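Local coordinates for blood group a-and b-cleaving endo-beta-galactosidase (PDB 2YGL), which belongs to a family 98 glycoside hydrolase that cleaves blood group A and B antigens, and as its tandem CBM51 modules probably binds carbohydrate, at residues T63-P68 / D159-A164; I87-S92 / A101-I106. All coordinates share one frame; numbering follows the deposited sequence.

Contact 1 (T63-P68 / D159-A164). With CA (calcium ion), chain C.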
loop_
_atom_site.group_PDB
_atom_site.type_symbol
_atom_site.label_atom_id
_atom_site.label_comp_id
_atom_site.label_asym_id
_atom_site.label_seq_id
_atom_site.Cartn_x
_atom_site.Cartn_y
_atom_site.Cartn_z
ATOM N N THR A 63 1.836 25.266 17.823
ATOM C CA THR A 63 1.053 25.210 19.056
ATOM C C THR A 63 1.749 25.929 20.215
ATOM O O THR A 63 2.881 26.404 20.077
ATOM C CB THR A 63 0.724 23.739 19.453
ATOM O OG1 THR A 63 -0.246 23.725 20.507
ATOM C CG2 THR A 63 1.984 22.981 19.900
ATOM N N VAL A 64 1.048 26.019 21.343
ATOM C CA VAL A 64 1.651 26.383 22.618
ATOM C C VAL A 64 1.573 25.154 23.529
ATOM O O VAL A 64 0.513 24.538 23.665
ATOM C CB VAL A 64 0.946 27.599 23.274
ATOM C CG1 VAL A 64 1.442 27.820 24.702
ATOM C CG2 VAL A 64 1.166 28.853 22.443
ATOM N N ALA A 65 2.704 24.796 24.132
ATOM C CA ALA A 65 2.785 23.628 25.004
ATOM C C ALA A 65 1.916 23.777 26.254
ATOM O O ALA A 65 1.676 24.889 26.732
ATOM C CB ALA A 65 4.237 23.352 25.382
ATOM N N ASP A 66 1.431 22.647 26.762
ATOM C CA ASP A 66 0.687 22.611 28.019
ATOM C C ASP A 66 1.179 21.423 28.851
ATOM O O ASP A 66 2.376 21.134 28.857
ATOM C CB ASP A 66 -0.824 22.542 27.760
ATOM C CG ASP A 66 -1.636 23.300 28.805
ATOM O OD1 ASP A 66 -1.039 23.859 29.750
ATOM O OD2 ASP A 66 -2.876 23.345 28.676
ATOM N N SER A 67 0.275 20.730 29.539
ATOM C CA SER A 67 0.679 19.595 30.379
ATOM C C SER A 67 -0.153 18.313 30.199
ATOM O O SER A 67 -0.726 17.812 31.165
ATOM C CB SER A 67 0.710 20.015 31.855
ATOM O OG SER A 67 1.812 20.869 32.112
ATOM N N PRO A 68 -0.206 17.762 28.969
ATOM C CA PRO A 68 0.392 18.280 27.736
ATOM C C PRO A 68 -0.602 18.988 26.813
ATOM O O PRO A 68 -1.815 18.869 26.992
ATOM C CB PRO A 68 0.904 17.014 27.049
ATOM C CG PRO A 68 -0.030 15.911 27.527
ATOM C CD PRO A 68 -0.728 16.393 28.782
ATOM N N ASP A 159 6.248 29.305 24.982
ATOM C CA ASP A 159 6.426 27.923 24.523
ATOM C C ASP A 159 5.811 27.672 23.147
ATOM O O ASP A 159 4.881 26.874 23.001
ATOM C CB ASP A 159 5.865 26.937 25.547
ATOM C CG ASP A 159 6.627 26.956 26.856
ATOM O OD1 ASP A 159 7.706 27.587 26.941
ATOM O OD2 ASP A 159 6.142 26.324 27.813
ATOM N N GLU A 160 6.361 28.349 22.143
ATOM C CA GLU A 160 5.892 28.245 20.770
ATOM C C GLU A 160 6.474 26.994 20.116
ATOM O O GLU A 160 7.427 27.076 19.335
ATOM C CB GLU A 160 6.290 29.499 19.976
ATOM C CG GLU A 160 5.726 30.808 20.522
ATOM C CD GLU A 160 4.265 31.011 20.177
ATOM O OE1 GLU A 160 3.888 30.808 19.003
ATOM O OE2 GLU A 160 3.495 31.385 21.084
ATOM N N VAL A 161 5.906 25.837 20.455
ATOM C CA VAL A 161 6.350 24.566 19.888
ATOM C C VAL A 161 5.851 24.442 18.457
ATOM O O VAL A 161 4.657 24.604 18.185
ATOM C CB VAL A 161 5.890 23.343 20.733
ATOM C CG1 VAL A 161 6.106 22.031 19.976
ATOM C CG2 VAL A 161 6.628 23.303 22.062
ATOM N N VAL A 162 6.779 24.173 17.544
ATOM C CA VAL A 162 6.424 23.894 16.160
ATOM C C VAL A 162 6.850 22.497 15.740
ATOM O O VAL A 162 7.956 22.039 16.055
ATOM C CB VAL A 162 6.984 24.942 15.161
ATOM C CG1 VAL A 162 6.199 26.243 15.250
ATOM C CG2 VAL A 162 8.478 25.175 15.371
ATOM N N PHE A 163 5.942 21.824 15.047
ATOM C CA PHE A 163 6.237 20.569 14.386
ATOM C C PHE A 163 6.449 20.923 12.914
ATOM O O PHE A 163 5.540 20.798 12.091
ATOM C CB PHE A 163 5.088 19.569 14.595
ATOM C CG PHE A 163 4.803 19.258 16.051
ATOM C CD1 PHE A 163 3.980 20.089 16.811
ATOM C CD2 PHE A 163 5.362 18.136 16.659
ATOM C CE1 PHE A 163 3.720 19.806 18.159
ATOM C CE2 PHE A 163 5.106 17.843 18.005
ATOM C CZ PHE A 163 4.284 18.682 18.754
ATOM N N ALA A 164 7.654 21.400 12.610
ATOM C CA ALA A 164 8.000 21.899 11.280
ATOM C C ALA A 164 8.100 20.772 10.261
ATOM O O ALA A 164 8.722 19.740 10.528
ATOM C CB ALA A 164 9.305 22.689 11.325
HETATM CA CA CA C . 7.473 26.363 29.701
HETATM O O HOH W 1 3.942 27.903 17.819
HETATM O O HOH W 2 8.362 26.492 31.777
HETATM O O HOH W 3 7.909 28.714 29.658
#

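Contact 2 (I87-S92 / A101-I106). With CA (calcium ion), chain C.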
loop_
_atom_site.group_PDB
_atom_site.type_symbol
_atom_site.label_atom_id
_atom_site.label_comp_id
_atom_site.label_asym_id
_atom_site.label_seq_id
_atom_site.Cartn_x
_atom_site.Cartn_y
_atom_site.Cartn_z
ATOM N N ILE A 87 11.327 19.361 15.244
ATOM C CA ILE A 87 10.743 19.982 16.434
ATOM C C ILE A 87 11.681 20.978 17.100
ATOM O O ILE A 87 12.900 20.830 17.055
ATOM C CB ILE A 87 10.256 18.937 17.486
ATOM C CG1 ILE A 87 11.382 17.958 17.857
ATOM C CG2 ILE A 87 9.009 18.216 16.984
ATOM C CD1 ILE A 87 11.128 17.167 19.136
ATOM N N GLY A 88 11.084 21.986 17.725
ATOM C CA GLY A 88 11.814 22.997 18.478
ATOM C C GLY A 88 10.880 24.133 18.835
ATOM O O GLY A 88 9.687 24.080 18.540
ATOM N N ILE A 89 11.423 25.159 19.484
ATOM C CA ILE A 89 10.663 26.365 19.782
ATOM C C ILE A 89 10.856 27.338 18.626
ATOM O O ILE A 89 11.988 27.607 18.219
ATOM C CB ILE A 89 11.095 27.002 21.125
ATOM C CG1 ILE A 89 10.849 26.021 22.277
ATOM C CG2 ILE A 89 10.342 28.313 21.367
ATOM C CD1 ILE A 89 11.500 26.413 23.597
ATOM N N ASP A 90 9.749 27.851 18.091
ATOM C CA ASP A 90 9.797 28.755 16.944
ATOM C C ASP A 90 10.622 30.012 17.223
ATOM O O ASP A 90 10.600 30.550 18.333
ATOM C CB ASP A 90 8.389 29.153 16.504
ATOM C CG ASP A 90 8.368 29.731 15.106
ATOM O OD1 ASP A 90 8.352 28.948 14.133
ATOM O OD2 ASP A 90 8.379 30.969 14.980
ATOM N N GLN A 91 11.346 30.469 16.203
ATOM C CA GLN A 91 12.184 31.666 16.298
ATOM C C GLN A 91 11.399 32.936 16.645
ATOM O O GLN A 91 11.980 33.907 17.127
ATOM C CB GLN A 91 12.974 31.869 15.000
ATOM C CG GLN A 91 14.120 30.881 14.806
ATOM C CD GLN A 91 15.294 31.169 15.720
ATOM O OE1 GLN A 91 15.516 30.465 16.705
ATOM N NE2 GLN A 91 16.043 32.217 15.406
ATOM N N SER A 92 10.087 32.912 16.413
ATOM C CA SER A 92 9.207 34.048 16.716
ATOM C C SER A 92 8.789 34.139 18.191
ATOM O O SER A 92 8.078 35.072 18.580
ATOM C CB SER A 92 7.952 33.997 15.835
ATOM O OG SER A 92 7.115 32.912 16.209
ATOM N N ALA A 101 9.929 30.565 26.930
ATOM C CA ALA A 101 10.475 29.607 25.954
ATOM C C ALA A 101 11.255 28.454 26.610
ATOM O O ALA A 101 12.417 28.197 26.279
ATOM C CB ALA A 101 11.324 30.324 24.885
ATOM N N VAL A 102 10.599 27.773 27.546
ATOM C CA VAL A 102 11.190 26.630 28.243
ATOM C C VAL A 102 10.233 25.447 28.133
ATOM O O VAL A 102 9.190 25.412 28.790
ATOM C CB VAL A 102 11.514 26.953 29.728
ATOM C CG1 VAL A 102 12.049 25.720 30.457
ATOM C CG2 VAL A 102 12.521 28.096 29.823
ATOM N N VAL A 103 10.588 24.495 27.279
ATOM C CA VAL A 103 9.752 23.327 27.026
ATOM C C VAL A 103 10.428 22.092 27.608
ATOM O O VAL A 103 11.551 21.752 27.232
ATOM C CB VAL A 103 9.467 23.152 25.509
ATOM C CG1 VAL A 103 8.814 21.797 25.213
ATOM C CG2 VAL A 103 8.584 24.292 25.009
ATOM N N ASP A 104 9.738 21.439 28.539
ATOM C CA ASP A 104 10.280 20.280 29.240
ATOM C C ASP A 104 10.465 19.071 28.325
ATOM O O ASP A 104 11.506 18.418 28.363
ATOM C CB ASP A 104 9.393 19.908 30.435
ATOM C CG ASP A 104 9.654 20.778 31.663
ATOM O OD1 ASP A 104 10.268 21.864 31.533
ATOM O OD2 ASP A 104 9.235 20.368 32.768
ATOM N N ARG A 105 9.464 18.793 27.491
ATOM C CA ARG A 105 9.429 17.555 26.719
ATOM C C ARG A 105 8.488 17.638 25.516
ATOM O O ARG A 105 7.429 18.263 25.584
ATOM C CB ARG A 105 8.984 16.411 27.635
ATOM C CG ARG A 105 9.345 15.025 27.160
ATOM C CD ARG A 105 9.199 14.008 28.287
ATOM N NE ARG A 105 7.810 13.728 28.647
ATOM C CZ ARG A 105 7.186 14.228 29.714
ATOM N NH1 ARG A 105 7.814 15.048 30.545
ATOM N NH2 ARG A 105 5.929 13.896 29.956
ATOM N N ILE A 106 8.892 17.004 24.419
ATOM C CA ILE A 106 8.012 16.781 23.274
ATOM C C ILE A 106 7.968 15.283 22.981
ATOM O O ILE A 106 9.012 14.631 22.890
ATOM C CB ILE A 106 8.466 17.567 22.010
ATOM C CG1 ILE A 106 8.429 19.080 22.269
ATOM C CG2 ILE A 106 7.581 17.213 20.804
ATOM C CD1 ILE A 106 9.133 19.923 21.208
HETATM CA CA CA C . 7.473 26.363 29.701
HETATM O O HOH W 2 8.362 26.492 31.777
HETATM O O HOH W 3 7.909 28.714 29.658
#

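Contact 1 (T63-P68 / D159-A164)
D159 O is approached by three donors from both chain segments. A65 N gives it a hydrogen bond of 3.2 Å across the contact, with 158° at the hydrogen, and the neighbouring V64 CA adds a CA-H...O contact to D159 O at 3.3 Å. V161 N also reaches D159 O, at 2.9 Å, but this bond is weak; it closes an inverse gamma turn centred on E160. Straighter is the bond from T63 N to V161 O, 2.9 Å long and 172° at the hydrogen. Here strand 60-64 runs antiparallel to strand 160-171 in one sheet of the module's beta-sandwich, the fold expected of its galactose-binding-like clan. T63 and V161 lie side by side and point the same way, into the face where T63 and A65 also touch S150 of the opposing sheet. On this face T63 CG2 meets the edge of the F163 ring near its plane, 4.0 Å from CE1, while T63 OG1 is hydrogen-bonded to S69 OG. A65 CB rests against D159 CB at 3.9 Å. V64 and E160 use the other face and cross obliquely: V64 CG2 comes within 3.7 Å of E160 OE2, an oxygen hydrogen-bonded to T35 OG1. D159 CG stands anti to its carbonyl carbon (chi1 -65°), and from there OD2 binds the calcium ion at 2.3 Å, alongside two waters and the backbone oxygens of V102, A152 and H155.

Contact 2 (I87-S92 / A101-I106)
I87 and I106 reach toward each other tip to tip, and the apolar contact has two centres, this pair and I89. I87 CD1 sits 3.9 Å from I106 CG2 and touches I106 CB and CD1 as well. The first torsion, 54°, sets I87 CG1 between the backbone N and the carbonyl carbon, and CD1 extends from it with chi2 164°. Beyond G88, where the chain turns a corner, I89 and V103 slide past each other in opposite directions, with I89 CD1 3.9 Å from V103 CG2. The same methyl is 4.1 Å from A101 CB and lies closer still to a backbone oxygen, 3.3 Å from A101 O. F163 touches both I87 and I106, and V161 touches V103, so strand 160-171 adds to this apolar interior of the sandwich.

Polar interactions stay within 87-92 or lead to residues outside the two segments. S92 N donates to D90 OD2 at 3.0 Å, forming an Asx turn, and S92 OG donates to D90 OD2 at 2.6 Å from the opposite face of the carboxylate plane; D90 OD1 takes S46 N. Where strand 105-110 begins, D104 and R105 both face F151 in a classic beta bulge, and R105 makes a cation-pi contact with that ring.

Metal binding is the third kind: V102 O lies 2.2 Å from the calcium ion.

No hydrogen bond crosses between the segments, which implies that apolar burial and side-chain fit hold them together directly, while backbone bonds to residues elsewhere hold both segments and calcium binds V102 of the second.

How the contacts relate
Both contacts are buried in the same module and converge on one calcium ion, contact 1 supplying a carboxylate oxygen and contact 2 a backbone carbonyl, with two metal-bound waters in common. Their centres are 7 Å apart. Contact 1 pairs neighbouring strands within one sheet, so its direct contacts include backbone hydrogen bonds; contact 2 brings a corner after one strand against the lead-in to a strand of the opposing sheet, and its direct contacts are apolar. Probable hydrogen bonds connect them, from D90 N to E160 O at 2.7 Å and from V102 N to D159 OD1 at 3.0 Å. If formed, the latter would let V102 steady the aspartate as well as serve as a ligand itself.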